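Local coordinates for protein polyketide synthase type I (Bacillus amyloliquefaciens, PDB 5KKU) that forms the N-terminal dehydratase domain of a difficidin assembly-line polyketide synthase, which probably removes water from the growing, carrier-bound polyketide chain, at residues A[64-69]-A[107-112]; A[74-79]-A[91-96]. One frame throughout, in Å; residues are numbered along the deposited sequence.

Interaction 1 of 2, residues A[64-69]-A[107-112]; sequences QPVVTS and DENMEC
D107 begins the strand 107-116, and its CB leaves the backbone toward Q64, where the strand 55-62 has just ended. Its CG, anti to the carbonyl carbon, stands 4.1 Å from CG of Q64; the side chains cross obliquely, the carboxylate and amide planes 82° apart, in van der Waals contact. Q64 has CG anti to its own backbone N and then bends at chi2, and its OE1 is hydrogen-bonded to NE2 of H292, a residue of the C-terminal helix 286-297. E108 contributes chiefly backbone: its carbonyl O lies 3.1 Å from CB of Q64, while its carboxylate leads away from the contact.

N109 makes the decisive link. Its chi1 of -58° sets CG beside the backbone N and carries the amide across to the loop, where ND2 donates to the main-chain O of Q64 at 2.8 Å. The N-H points well at its target (158°) and the acceptor lies close to the amide plane, although the donor sits above the carbonyl plane. V66 packs across the same amide at about a right angle, its CG2 3.7 Å from CG of N109. OD1 is taken by OG of S93, so both ends of the amide are engaged. A classic beta bulge sets N109 and M110 together opposite the single residue I91, and the thioether of M110 leads away toward L38 and L42 of the helix 37-49. In the loop, the side chain of P65 lies about 8 Å from that of H25, the predicted catalytic proton acceptor.

Asparagine suits this place because one flat group both donates and accepts: it satisfies a loop carbonyl where regular strand pairing has stopped. With its two ends held in different elements, the buried amide should have little rotational freedom, and it may steady the loop at Q64.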
# COMPACT_ATOMS: atom_id res chain seq x y z
N GLN A 64 -1.25 -7.67 11.01
CA GLN A 64 -0.74 -7.09 12.22
C GLN A 64 0.23 -6.03 11.65
O GLN A 64 0.94 -6.32 10.77
CB GLN A 64 -0.12 -8.04 13.22
CG GLN A 64 -0.06 -7.54 14.61
CD GLN A 64 -1.37 -7.56 15.34
OE1 GLN A 64 -2.25 -6.86 14.99
NE2 GLN A 64 -1.45 -8.32 16.37
N PRO A 65 0.20 -4.82 12.14
CA PRO A 65 1.12 -3.80 11.66
C PRO A 65 2.54 -4.08 12.11
O PRO A 65 2.69 -4.53 13.18
CB PRO A 65 0.57 -2.54 12.31
CG PRO A 65 -0.04 -2.99 13.53
CD PRO A 65 -0.68 -4.29 13.18
N VAL A 66 3.54 -3.91 11.27
CA VAL A 66 4.92 -3.99 11.69
C VAL A 66 5.33 -2.68 12.36
O VAL A 66 5.46 -1.69 11.72
CB VAL A 66 5.86 -4.31 10.51
CG1 VAL A 66 7.31 -4.11 10.88
CG2 VAL A 66 5.65 -5.70 9.99
N VAL A 67 5.51 -2.71 13.67
CA VAL A 67 5.89 -1.56 14.47
C VAL A 67 7.35 -1.65 14.93
O VAL A 67 7.75 -2.62 15.45
CB VAL A 67 4.96 -1.41 15.67
CG1 VAL A 67 5.48 -0.42 16.69
CG2 VAL A 67 3.60 -1.01 15.21
N THR A 68 8.07 -0.55 14.82
CA THR A 68 9.43 -0.49 15.32
C THR A 68 9.59 0.42 16.50
O THR A 68 8.75 1.21 16.78
CB THR A 68 10.47 -0.12 14.25
OG1 THR A 68 10.34 1.24 13.87
CG2 THR A 68 10.29 -0.93 13.08
N SER A 69 10.70 0.32 17.18
CA SER A 69 10.99 1.09 18.34
C SER A 69 12.48 1.41 18.43
O SER A 69 13.25 0.80 17.78
CB SER A 69 10.53 0.31 19.56
OG SER A 69 10.89 0.89 20.76
N ASP A 107 4.31 -12.37 14.97
CA ASP A 107 3.08 -11.79 14.52
C ASP A 107 2.81 -12.13 13.09
O ASP A 107 3.69 -12.16 12.30
CB ASP A 107 3.10 -10.29 14.69
CG ASP A 107 2.96 -9.86 16.10
OD1 ASP A 107 2.12 -10.35 16.82
OD2 ASP A 107 3.72 -9.01 16.49
N GLU A 108 1.58 -12.39 12.76
CA GLU A 108 1.25 -12.54 11.37
C GLU A 108 0.93 -11.18 10.78
O GLU A 108 0.16 -10.42 11.31
CB GLU A 108 0.13 -13.50 11.19
CG GLU A 108 0.37 -14.81 11.86
CD GLU A 108 -0.67 -15.84 11.56
OE1 GLU A 108 -1.80 -15.51 11.27
OE2 GLU A 108 -0.33 -17.00 11.65
N ASN A 109 1.57 -10.86 9.68
CA ASN A 109 1.45 -9.56 9.09
C ASN A 109 0.65 -9.51 7.83
O ASN A 109 -0.05 -8.61 7.60
CB ASN A 109 2.83 -8.93 8.92
CG ASN A 109 3.58 -8.81 10.22
OD1 ASN A 109 4.62 -9.35 10.38
ND2 ASN A 109 3.02 -8.10 11.13
N MET A 110 0.70 -10.57 7.06
CA MET A 110 0.04 -10.62 5.80
C MET A 110 0.02 -11.98 5.12
O MET A 110 0.92 -12.74 5.27
CB MET A 110 0.65 -9.61 4.88
CG MET A 110 -0.05 -9.45 3.59
SD MET A 110 1.01 -8.81 2.35
CE MET A 110 1.21 -10.24 1.32
N GLU A 111 -1.03 -12.24 4.36
CA GLU A 111 -1.15 -13.40 3.52
C GLU A 111 -1.72 -13.09 2.17
O GLU A 111 -2.45 -12.20 2.02
CB GLU A 111 -1.95 -14.49 4.19
CG GLU A 111 -3.43 -14.25 4.21
CD GLU A 111 -4.20 -15.45 4.69
OE1 GLU A 111 -4.19 -15.69 5.89
OE2 GLU A 111 -4.83 -16.11 3.86
N CYS A 112 -1.33 -13.81 1.16
CA CYS A 112 -1.93 -13.67 -0.15
C CYS A 112 -1.68 -14.90 -1.01
O CYS A 112 -1.01 -15.78 -0.60
CB CYS A 112 -1.42 -12.43 -0.87
SG CYS A 112 0.30 -12.44 -1.31

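Interaction 2 of 2, residues A[74-79]-A[91-96]; sequences KHLYVT and ITSEKA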
# COMPACT_ATOMS: atom_id res chain seq x y z
N LYS A 74 12.78 -5.08 13.56
CA LYS A 74 12.00 -6.24 13.23
C LYS A 74 12.64 -7.10 12.18
O LYS A 74 13.21 -6.61 11.28
CB LYS A 74 10.61 -5.86 12.79
CG LYS A 74 9.76 -5.28 13.85
CD LYS A 74 9.45 -6.26 14.92
CE LYS A 74 7.98 -6.27 15.15
NZ LYS A 74 7.52 -5.14 15.97
N HIS A 75 12.53 -8.40 12.33
CA HIS A 75 12.83 -9.35 11.30
C HIS A 75 11.59 -9.92 10.74
O HIS A 75 10.78 -10.38 11.45
CB HIS A 75 13.71 -10.47 11.80
CG HIS A 75 15.14 -10.10 11.92
ND1 HIS A 75 16.11 -11.01 12.22
CD2 HIS A 75 15.77 -8.92 11.79
CE1 HIS A 75 17.27 -10.41 12.26
NE2 HIS A 75 17.09 -9.14 12.00
N LEU A 76 11.43 -9.92 9.46
CA LEU A 76 10.27 -10.48 8.82
C LEU A 76 10.59 -11.80 8.13
O LEU A 76 11.63 -11.99 7.61
CB LEU A 76 9.74 -9.47 7.80
CG LEU A 76 8.86 -8.35 8.30
CD1 LEU A 76 9.48 -7.58 9.43
CD2 LEU A 76 8.43 -7.46 7.17
N TYR A 77 9.68 -12.74 8.16
CA TYR A 77 9.86 -14.02 7.50
C TYR A 77 8.82 -14.22 6.40
O TYR A 77 7.68 -14.38 6.66
CB TYR A 77 9.82 -15.15 8.52
CG TYR A 77 10.78 -15.02 9.66
CD1 TYR A 77 12.11 -15.18 9.47
CD2 TYR A 77 10.36 -14.72 10.92
CE1 TYR A 77 12.99 -15.06 10.49
CE2 TYR A 77 11.24 -14.61 11.96
CZ TYR A 77 12.56 -14.78 11.72
OH TYR A 77 13.46 -14.68 12.69
N VAL A 78 9.26 -14.19 5.15
CA VAL A 78 8.38 -14.38 4.01
C VAL A 78 8.43 -15.81 3.53
O VAL A 78 9.42 -16.26 3.06
CB VAL A 78 8.67 -13.41 2.86
CG1 VAL A 78 7.63 -13.53 1.80
CG2 VAL A 78 8.70 -11.99 3.31
N THR A 79 7.34 -16.52 3.62
CA THR A 79 7.34 -17.93 3.30
C THR A 79 6.50 -18.26 2.09
O THR A 79 5.33 -18.08 2.08
CB THR A 79 6.82 -18.75 4.49
OG1 THR A 79 7.71 -18.61 5.57
CG2 THR A 79 6.69 -20.20 4.17
N ILE A 91 3.65 -13.56 5.51
CA ILE A 91 4.66 -12.79 6.16
C ILE A 91 4.44 -12.71 7.67
O ILE A 91 3.42 -12.31 8.15
CB ILE A 91 4.74 -11.40 5.58
CG1 ILE A 91 4.98 -11.45 4.10
CG2 ILE A 91 5.81 -10.62 6.29
CD1 ILE A 91 5.05 -10.11 3.49
N THR A 92 5.42 -13.11 8.43
CA THR A 92 5.35 -12.93 9.85
C THR A 92 6.54 -12.10 10.26
O THR A 92 7.37 -11.85 9.48
CB THR A 92 5.36 -14.26 10.59
OG1 THR A 92 6.53 -14.98 10.27
CG2 THR A 92 4.22 -15.03 10.24
N SER A 93 6.61 -11.75 11.53
CA SER A 93 7.71 -10.96 12.02
C SER A 93 8.02 -11.10 13.49
O SER A 93 7.23 -11.55 14.25
CB SER A 93 7.50 -9.50 11.69
OG SER A 93 6.26 -9.09 12.10
N GLU A 94 9.18 -10.64 13.88
CA GLU A 94 9.67 -10.84 15.21
C GLU A 94 10.56 -9.72 15.62
O GLU A 94 11.15 -9.14 14.80
CB GLU A 94 10.48 -12.12 15.18
CG GLU A 94 11.02 -12.63 16.47
CD GLU A 94 12.22 -13.51 16.28
OE1 GLU A 94 12.34 -14.15 15.25
OE2 GLU A 94 13.03 -13.58 17.18
N LYS A 95 10.63 -9.44 16.92
CA LYS A 95 11.53 -8.42 17.40
C LYS A 95 13.00 -8.83 17.19
O LYS A 95 13.34 -9.99 17.31
CB LYS A 95 11.26 -8.11 18.85
CG LYS A 95 10.18 -7.12 19.17
CD LYS A 95 10.10 -6.93 20.69
CE LYS A 95 8.76 -6.48 21.24
NZ LYS A 95 7.65 -7.42 21.05
N ALA A 96 13.86 -7.89 16.89
CA ALA A 96 15.29 -8.16 16.85
C ALA A 96 16.05 -6.97 17.37
O ALA A 96 15.52 -5.92 17.48
CB ALA A 96 15.72 -8.47 15.45
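The strands 74-79 and 91-96 run antiparallel at 156°, their axes 4.4 Å apart at closest, with H75-E94 and Y77-T92 as hydrogen-bonded pairs and L76-S93 and V78-I91 as non-hydrogen-bonded pairs between and beyond them. The amide N of Y77 reaches O of T92 at 2.8 Å, with its N-H nearly straight (167°).

H75, Y77, T92 and E94 share one face. The phenol of Y77 runs obliquely across to the neighbouring strand, and its OH donates to OE1 of E94 at 2.8 Å. E94, with CG anti to the backbone N and an extended chain, brings its carboxylate to the ring edge, nearly coplanar with the ring (29°). Its other oxygen, OE2, accepts from the backbone N of G103. OG1 of T92 lies at the same ring's edge, 3.9 Å from CD2 of Y77. Further along, the methyl of A96 sits over the centre of the imidazole of H75 in a CH-pi contact, CB 3.8 Å from the ring centroid.

The opposite face is mostly apolar. V78 and I91 lie side by side, CG2 of V78 3.8 Å from CG1 of I91, and beside them CD1 of L76 rests 3.6 Å from CB of S93. The beta-branched V78 and I91, with L76, suit this face, which the helix 37-49 covers through L38, M41, L42 and L45, in the way a hotdog sheet wraps its central helix.

The hairpin is thus two-sided in its chemistry: hydrophobic packing binds one face to the helix, whereas on the other a tyrosine and a backbone amide grip the two oxygens of one carboxylate, which would tend to stabilise its charged form.

From the N terminus, the chain passes through 64-69, runs out along 74-79, turns and returns along 91-96, and then reaches 107-112. Interaction 2 therefore closes a short hairpin that falls wholly within the longer excursion closed by interaction 1; the two do not cross. Because strands 86-97 and 107-116 are neighbours in the sheet, the hairpin is continuous with the strand that meets the loop. The contacts are also joined directly, through N109 and S93 and through a second probable hydrogen bond, NZ of K74 to O of V67, 2.6 Å. Together they tie hairpin, inner strand and loop within the predicted N-terminal hotdog fold.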